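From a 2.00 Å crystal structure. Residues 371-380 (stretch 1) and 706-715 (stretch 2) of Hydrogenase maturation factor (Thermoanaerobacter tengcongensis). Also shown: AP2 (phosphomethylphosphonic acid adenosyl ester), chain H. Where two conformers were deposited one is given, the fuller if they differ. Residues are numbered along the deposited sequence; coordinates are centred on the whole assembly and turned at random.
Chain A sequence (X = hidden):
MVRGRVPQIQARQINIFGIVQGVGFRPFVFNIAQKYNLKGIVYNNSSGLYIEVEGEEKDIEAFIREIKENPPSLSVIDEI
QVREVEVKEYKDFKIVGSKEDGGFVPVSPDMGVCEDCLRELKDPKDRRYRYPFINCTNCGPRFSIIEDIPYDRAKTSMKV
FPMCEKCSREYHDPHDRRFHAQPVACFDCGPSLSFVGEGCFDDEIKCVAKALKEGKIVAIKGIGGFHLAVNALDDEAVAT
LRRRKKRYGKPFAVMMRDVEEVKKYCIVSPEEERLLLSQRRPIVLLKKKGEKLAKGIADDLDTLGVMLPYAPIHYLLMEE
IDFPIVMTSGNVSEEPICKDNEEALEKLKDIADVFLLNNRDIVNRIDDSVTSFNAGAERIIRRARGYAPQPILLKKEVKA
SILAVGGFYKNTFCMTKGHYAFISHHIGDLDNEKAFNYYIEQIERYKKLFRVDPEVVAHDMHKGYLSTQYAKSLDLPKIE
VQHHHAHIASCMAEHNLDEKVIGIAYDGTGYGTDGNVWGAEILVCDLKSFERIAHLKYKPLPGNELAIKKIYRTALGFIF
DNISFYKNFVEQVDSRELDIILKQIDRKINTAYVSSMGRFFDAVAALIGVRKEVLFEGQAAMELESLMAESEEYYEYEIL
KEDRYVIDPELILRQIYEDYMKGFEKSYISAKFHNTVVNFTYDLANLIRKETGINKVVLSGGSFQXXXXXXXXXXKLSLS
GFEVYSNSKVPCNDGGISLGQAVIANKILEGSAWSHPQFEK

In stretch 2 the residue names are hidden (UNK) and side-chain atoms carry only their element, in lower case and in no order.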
# COMPACT_ATOMS: atom_id res chain seq x y z
N THR A 371 2.64 -1.12 6.29
CA THR A 371 4.02 -0.83 5.91
C THR A 371 5.01 -1.41 6.92
O THR A 371 4.61 -2.06 7.88
CB THR A 371 4.24 0.67 5.67
OG1 THR A 371 5.44 0.84 4.89
CG2 THR A 371 4.36 1.41 7.01
N SER A 372 6.30 -1.20 6.67
CA SER A 372 7.34 -1.77 7.50
C SER A 372 8.64 -1.05 7.18
O SER A 372 8.71 -0.31 6.19
CB SER A 372 7.52 -3.26 7.18
OG SER A 372 8.04 -3.45 5.85
N PHE A 373 9.67 -1.30 7.97
CA PHE A 373 10.99 -0.78 7.66
C PHE A 373 11.95 -1.94 7.70
O PHE A 373 12.01 -2.67 8.69
CB PHE A 373 11.42 0.31 8.65
CG PHE A 373 12.60 1.13 8.17
CD1 PHE A 373 12.39 2.29 7.42
CD2 PHE A 373 13.90 0.72 8.43
CE1 PHE A 373 13.49 3.06 6.96
CE2 PHE A 373 15.01 1.47 7.97
CZ PHE A 373 14.79 2.64 7.23
N ASN A 374 12.68 -2.14 6.61
CA ASN A 374 13.62 -3.27 6.56
C ASN A 374 14.72 -3.00 5.56
O ASN A 374 14.47 -2.42 4.50
CB ASN A 374 12.88 -4.57 6.22
CG ASN A 374 13.76 -5.79 6.29
OD1 ASN A 374 14.55 -5.96 7.24
ND2 ASN A 374 13.64 -6.66 5.28
N ALA A 375 15.93 -3.42 5.91
CA ALA A 375 17.12 -3.30 5.08
C ALA A 375 17.29 -1.88 4.57
O ALA A 375 17.41 -1.65 3.36
CB ALA A 375 17.07 -4.31 3.92
N GLY A 376 17.22 -0.92 5.49
CA GLY A 376 17.54 0.48 5.21
C GLY A 376 16.49 1.32 4.51
O GLY A 376 16.79 2.43 4.07
N ALA A 377 15.26 0.83 4.40
CA ALA A 377 14.20 1.62 3.77
C ALA A 377 12.83 1.13 4.19
O ALA A 377 12.69 0.00 4.69
CB ALA A 377 14.32 1.59 2.22
N GLU A 378 11.84 1.99 4.00
CA GLU A 378 10.44 1.59 4.15
C GLU A 378 10.12 0.54 3.07
O GLU A 378 10.56 0.66 1.91
CB GLU A 378 9.51 2.80 4.00
CG GLU A 378 8.04 2.40 3.93
CD GLU A 378 7.07 3.57 4.07
OE1 GLU A 378 7.44 4.72 3.72
OE2 GLU A 378 5.94 3.33 4.51
N ARG A 379 9.40 -0.51 3.48
CA ARG A 379 8.96 -1.55 2.55
C ARG A 379 7.46 -1.64 2.72
O ARG A 379 6.95 -2.27 3.65
CB ARG A 379 9.63 -2.90 2.84
CG ARG A 379 11.14 -2.82 3.01
CD ARG A 379 11.84 -2.45 1.73
NE ARG A 379 13.27 -2.21 1.91
CZ ARG A 379 14.11 -1.85 0.93
NH1 ARG A 379 13.66 -1.65 -0.31
NH2 ARG A 379 15.39 -1.67 1.18
N ILE A 380 6.73 -0.98 1.82
CA ILE A 380 5.28 -0.96 1.97
C ILE A 380 4.67 -2.30 1.48
O ILE A 380 5.19 -2.92 0.54
CB ILE A 380 4.68 0.25 1.24
CG1 ILE A 380 3.24 0.52 1.72
CG2 ILE A 380 4.74 0.03 -0.28
CD1 ILE A 380 2.79 1.99 1.51
N UNK A 706 9.34 -11.44 2.70
CA UNK A 706 10.13 -12.12 3.73
C UNK A 706 11.30 -11.19 4.11
O UNK A 706 12.17 -10.90 3.27
o UNK A 706 12.31 -13.89 4.81
c UNK A 706 10.64 -13.45 3.16
n UNK A 706 10.84 -15.52 4.38
c UNK A 706 11.34 -14.31 4.19
N UNK A 707 11.29 -10.71 5.35
CA UNK A 707 12.27 -9.72 5.81
C UNK A 707 13.72 -10.25 5.74
O UNK A 707 14.64 -9.52 5.36
c UNK A 707 11.39 -6.13 9.56
n UNK A 707 12.43 -5.50 10.09
n UNK A 707 11.38 -7.46 9.49
c UNK A 707 10.31 -8.27 8.90
c UNK A 707 10.61 -8.57 7.42
n UNK A 707 10.36 -5.42 9.09
c UNK A 707 11.96 -9.27 7.25
N UNK A 708 13.89 -11.51 6.10
CA UNK A 708 15.18 -12.15 6.14
C UNK A 708 15.77 -12.33 4.73
O UNK A 708 16.90 -11.91 4.48
c UNK A 708 18.85 -15.34 7.78
c UNK A 708 18.36 -14.34 8.61
o UNK A 708 20.04 -15.96 8.06
c UNK A 708 17.13 -13.74 8.31
c UNK A 708 15.06 -13.49 6.86
c UNK A 708 16.39 -14.14 7.18
c UNK A 708 16.90 -15.15 6.37
c UNK A 708 18.12 -15.76 6.67
N UNK A 709 15.00 -12.94 3.82
CA UNK A 709 15.42 -13.07 2.42
C UNK A 709 15.85 -11.74 1.82
O UNK A 709 16.91 -11.64 1.19
c UNK A 709 13.89 -15.11 1.64
c UNK A 709 12.95 -15.44 0.48
c UNK A 709 14.31 -13.65 1.54
c UNK A 709 15.09 -16.07 1.65
N UNK A 710 15.03 -10.72 2.01
CA UNK A 710 15.33 -9.40 1.46
C UNK A 710 16.61 -8.81 2.06
O UNK A 710 17.52 -8.43 1.33
c UNK A 710 14.38 -7.07 0.96
c UNK A 710 14.40 -7.24 -0.56
c UNK A 710 13.37 -5.99 1.40
c UNK A 710 14.15 -8.43 1.66
N UNK A 711 16.68 -8.75 3.38
CA UNK A 711 17.82 -8.11 4.04
C UNK A 711 19.13 -8.87 3.79
O UNK A 711 20.15 -8.27 3.47
n UNK A 711 18.43 -8.66 8.46
n UNK A 711 19.29 -10.59 9.36
c UNK A 711 18.77 -7.43 6.33
c UNK A 711 18.52 -7.34 7.83
c UNK A 711 19.47 -9.41 8.78
c UNK A 711 17.56 -7.96 5.55
n UNK A 711 20.70 -8.98 8.53
N UNK A 712 19.10 -10.18 3.93
CA UNK A 712 20.30 -10.99 3.78
C UNK A 712 20.83 -10.94 2.36
O UNK A 712 22.04 -10.87 2.16
c UNK A 712 20.09 -12.60 5.69
c UNK A 712 22.79 -13.98 7.79
n UNK A 712 23.34 -14.91 7.01
n UNK A 712 21.88 -13.14 7.30
n UNK A 712 23.11 -13.89 9.07
c UNK A 712 21.47 -13.14 5.93
c UNK A 712 19.99 -12.41 4.21
N UNK A 713 19.93 -10.97 1.38
CA UNK A 713 20.34 -10.93 -0.01
C UNK A 713 20.87 -9.55 -0.37
O UNK A 713 21.91 -9.45 -1.01
c UNK A 713 20.65 -12.84 -2.43
c UNK A 713 19.18 -11.34 -0.93
c UNK A 713 19.46 -11.88 -2.34
c UNK A 713 18.17 -12.55 -2.84
N UNK A 714 20.20 -8.49 0.08
CA UNK A 714 20.70 -7.14 -0.13
C UNK A 714 22.10 -6.98 0.49
O UNK A 714 23.00 -6.44 -0.13
c UNK A 714 19.76 -6.05 0.42
c UNK A 714 17.44 -4.95 0.19
c UNK A 714 20.48 -4.68 0.50
c UNK A 714 18.48 -5.92 -0.42
N UNK A 715 22.27 -7.46 1.72
CA UNK A 715 23.57 -7.36 2.39
C UNK A 715 24.66 -8.13 1.65
O UNK A 715 25.71 -7.56 1.34
c UNK A 715 23.47 -7.82 3.84
c UNK A 715 22.46 -7.46 6.16
o UNK A 715 21.79 -6.81 6.98
c UNK A 715 22.68 -6.88 4.77
o UNK A 715 22.97 -8.56 6.45
PB AP2 H . 1.59 -14.14 -7.13
O1B AP2 H . 2.33 -15.22 -6.40
O2B AP2 H . 2.36 -13.36 -8.15
O3B AP2 H . 0.23 -14.60 -7.59
C3A AP2 H . 1.21 -12.96 -5.80
PA AP2 H . 2.66 -12.12 -5.09
O1A AP2 H . 1.97 -11.07 -4.23
O2A AP2 H . 3.73 -11.70 -6.06
O5' AP2 H . 3.36 -13.23 -4.15
C5' AP2 H . 2.66 -13.63 -2.97
C4' AP2 H . 3.35 -14.91 -2.52
O4' AP2 H . 4.62 -14.59 -1.96
C3' AP2 H . 2.59 -15.62 -1.42
O3' AP2 H . 1.49 -16.36 -1.95
C2' AP2 H . 3.69 -16.47 -0.84
O2' AP2 H . 3.80 -17.63 -1.68
C1' AP2 H . 4.94 -15.58 -0.97
N9 AP2 H . 5.20 -15.00 0.38
C8 AP2 H . 4.41 -14.14 1.07
N7 AP2 H . 4.94 -13.86 2.30
C5 AP2 H . 6.10 -14.54 2.40
C6 AP2 H . 7.16 -14.70 3.42
N6 AP2 H . 7.10 -14.04 4.61
N1 AP2 H . 8.20 -15.53 3.13
C2 AP2 H . 8.30 -16.18 1.94
N3 AP2 H . 7.36 -16.09 0.98
C4 AP2 H . 6.26 -15.30 1.14
O HOH W 1 9.09 -2.84 10.34
O HOH W 2 12.87 -3.17 11.26

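Position 706 has four side-chain atoms, two carbons with the second carrying one oxygen and one nitrogen. The oxygen accepts from the backbone N of position 709 just ahead of a helix, while the nitrogen donates to the adenine N1 of AP2 at 2.9 Å. An amide does both jobs: Asn706, the N-cap, pointing away from stretch 1.

Position 707 carries three carbons, a nitrogen, then a carbon with two more nitrogens. CA-to-CB runs sideways, yet the chain end reaches stretch 1, where both terminal nitrogens lie 3.2 Å from Phe373 O. This is Arg707, whose NH1 and NH2 each donate to that carbonyl.

Position 708 shows one carbon and a six-carbon ring bearing an oxygen, pointing away from stretch 1: Tyr708. Position 709 has four carbons forked at the second, buried and again directed away: Leu709.

Position 710 has the same four-carbon fork, but points toward stretch 1. One terminal carbon lies over a face of the Arg379 guanidinium, and the residue is Leu710, with CD2 3.8 Å from Arg379 NE.

Position 711 repeats the three carbons, nitrogen and carbon with two nitrogens, which makes it Arg711; its CB sits 4.0 Å from Ala375 CB, but its end leads away.

Position 712 has that composition too, turned away from stretch 1 and bonded elsewhere in the structure: Arg712.

Position 713 has four carbons forked at the second, buried and out of reach of stretch 1: Leu713.

Position 714 has four carbons forked at the first, one arm two carbons long. The fork at the first carbon makes this Ile714; its CD1, the tip of the longer arm, lies 3.8 Å from Ala375 CB.

Position 715 has three carbons, the third carrying two oxygens. Glu715 makes no contact with stretch 1; its OE2 forms a salt bridge with Arg711 NH1 at 2.9 Å.

The contact sets a type I' turn, Asn374 to Ala377, against one side of a helix. Asn374 ND2 donates to Arg707 O at 3.0 Å, a carbonyl that also accepts from Arg711 N within the helix. Arg707 answers through Phe373 O, and water 2 bridges the same pair. Ala375 CB points toward the helix and packs 3.9 Å from Arg711 CA, where turn and helix backbone run close. Arg379 braces the turn, NE donating to Asn374 O and NH2 to Ala375 O, while Leu710 covers its guanidinium. The rule is reciprocal: each segment offers a backbone carbonyl to a side chain of the other, and small apolar contacts fill in beside them.

Stretch 2, residues 706-715: NRYLLRRLIE
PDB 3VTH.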